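Local coordinates for glycoside hydrolase family 16 protein (Akkermansia muciniphila, PDB 6T2N) that probably cleaves galactosidic bonds inside mucin O-glycan chains, as an endo-acting O-glycanase of the gut microbiota, at residues N170-G173 and W174-G178. Sequence-based numbering, arbitrary orientation.
Sequences NKWG and WPVNG
Asn170 reaches across a tight loop to the backbone of Asn177. Its CB leads toward the 174-178 segment, and CG lies between the backbone N and the carbonyl carbon (chi1 58°). That torsion folds the amide back over its own chain. At the tip the two branches part. Asn170 OD1 rests against CB of Asn177 and accepts a hydrogen bond from Trp172 N at 3.0 Å, which makes an Asx turn. Asn170 ND2 gives a hydrogen bond to the carbonyl O of Asn177 at 2.9 Å, with an N-H...O angle of 159°. The acceptor lies nearly in the amide plane of Asn170. Asn170 ND2 is also hydrogen-bonded to Thr265 OG1. The amide of Asn177 stands about 70° from that of Asn170, and Asn177 ND2 hydrogen-bonds to Gly168 O.

Beside this, Val176 CG1 sits over one face of the Trp172 indole, 3.6 Å from the centroid of the five-membered ring, a CH-pi contact. Lys171 CG lies over the opposite face, toward the rim. Tyr255 packs edge-to-face with Trp172, and its OH hydrogen-bonds to Val176 O.

The carbonyl O of Gly173 receives weak hydrogen bonds from the N atoms of Val176 and Asn177, at 3.0 and 3.4 Å. A cis peptide before Pro175 leads into a type I beta turn from Pro175 to Gly178.

The loop joins strands 160-168 and 179-181 of the GH16 beta-sandwich. Hydrogen bonds at both branches probably fix the flip of the Asn170 amide: OD1 shapes the turn at Trp172, and ND2 joins this turn to Asn177 and Thr265.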
loop_
_atom_site.group_PDB
_atom_site.type_symbol
_atom_site.label_atom_id
_atom_site.label_comp_id
_atom_site.label_asym_id
_atom_site.label_seq_id
_atom_site.Cartn_x
_atom_site.Cartn_y
_atom_site.Cartn_z
ATOM N N ASN A 170 -7.270 3.593 -13.827
ATOM C CA ASN A 170 -7.780 4.674 -14.709
ATOM C C ASN A 170 -6.909 4.673 -15.972
ATOM O O ASN A 170 -6.011 3.867 -16.081
ATOM C CB ASN A 170 -7.920 6.050 -13.984
ATOM C CG ASN A 170 -6.487 6.525 -13.374
ATOM O OD1 ASN A 170 -5.444 6.396 -14.045
ATOM N ND2 ASN A 170 -6.442 7.005 -12.151
ATOM N N LYS A 171 -7.170 5.537 -16.935
ATOM C CA LYS A 171 -6.475 5.487 -18.251
ATOM C C LYS A 171 -5.001 5.899 -18.147
ATOM O O LYS A 171 -4.331 5.939 -19.221
ATOM C CB LYS A 171 -7.159 6.432 -19.228
ATOM C CG LYS A 171 -7.085 7.908 -18.874
ATOM C CD LYS A 171 -7.503 8.735 -20.054
ATOM C CE LYS A 171 -7.163 10.187 -19.865
ATOM N NZ LYS A 171 -8.056 11.047 -20.677
ATOM N N TRP A 172 -4.511 6.218 -16.938
ATOM C CA TRP A 172 -3.131 6.734 -16.740
ATOM C C TRP A 172 -2.249 5.607 -16.246
ATOM O O TRP A 172 -2.807 4.720 -15.614
ATOM C CB TRP A 172 -3.095 7.924 -15.775
ATOM C CG TRP A 172 -3.738 9.106 -16.408
ATOM C CD1 TRP A 172 -3.436 9.626 -17.629
ATOM C CD2 TRP A 172 -4.861 9.838 -15.903
ATOM N NE1 TRP A 172 -4.307 10.634 -17.918
ATOM C CE2 TRP A 172 -5.179 10.803 -16.872
ATOM C CE3 TRP A 172 -5.610 9.781 -14.723
ATOM C CZ2 TRP A 172 -6.197 11.731 -16.680
ATOM C CZ3 TRP A 172 -6.634 10.668 -14.537
ATOM C CH2 TRP A 172 -6.923 11.625 -15.516
ATOM N N GLY A 173 -0.947 5.694 -16.530
ATOM C CA GLY A 173 0.117 4.838 -15.980
ATOM C C GLY A 173 0.925 5.645 -14.991
ATOM O O GLY A 173 0.728 6.892 -14.983
ATOM N N TRP A 174 1.791 4.991 -14.197
ATOM C CA TRP A 174 2.427 5.636 -13.023
ATOM C C TRP A 174 3.335 6.777 -13.462
ATOM O O TRP A 174 4.062 6.632 -14.426
ATOM C CB TRP A 174 3.202 4.606 -12.258
ATOM C CG TRP A 174 3.598 5.050 -10.887
ATOM C CD1 TRP A 174 2.935 4.837 -9.701
ATOM C CD2 TRP A 174 4.794 5.772 -10.555
ATOM N NE1 TRP A 174 3.641 5.401 -8.659
ATOM C CE2 TRP A 174 4.779 5.976 -9.161
ATOM C CE3 TRP A 174 5.860 6.257 -11.309
ATOM C CZ2 TRP A 174 5.792 6.659 -8.513
ATOM C CZ3 TRP A 174 6.892 6.900 -10.665
ATOM C CH2 TRP A 174 6.853 7.088 -9.279
ATOM N N PRO A 175 3.401 7.945 -12.784
ATOM C CA PRO A 175 2.669 8.250 -11.547
ATOM C C PRO A 175 1.341 9.004 -11.717
ATOM O O PRO A 175 0.750 9.448 -10.713
ATOM C CB PRO A 175 3.596 9.239 -10.819
ATOM C CG PRO A 175 4.607 9.703 -11.861
ATOM C CD PRO A 175 4.307 9.021 -13.180
ATOM N N VAL A 176 0.914 9.147 -12.975
ATOM C CA VAL A 176 -0.206 10.026 -13.350
ATOM C C VAL A 176 -1.471 9.349 -12.845
ATOM O O VAL A 176 -2.404 10.061 -12.561
ATOM C CB VAL A 176 -0.189 10.296 -14.861
ATOM C CG1 VAL A 176 -1.328 11.188 -15.317
ATOM C CG2 VAL A 176 1.129 10.902 -15.314
ATOM N N ASN A 177 -1.482 8.035 -12.693
ATOM C CA ASN A 177 -2.694 7.303 -12.251
ATOM C C ASN A 177 -3.100 7.842 -10.833
ATOM O O ASN A 177 -4.243 7.661 -10.407
ATOM C CB ASN A 177 -2.506 5.765 -12.391
ATOM C CG ASN A 177 -1.437 5.139 -11.524
ATOM O OD1 ASN A 177 -0.271 5.541 -11.559
ATOM N ND2 ASN A 177 -1.818 4.115 -10.790
ATOM N N GLY A 178 -2.073 8.117 -10.017
ATOM C CA GLY A 178 -2.184 8.300 -8.542
ATOM C C GLY A 178 -1.664 7.149 -7.643
ATOM O O GLY A 178 -1.738 5.961 -8.000
#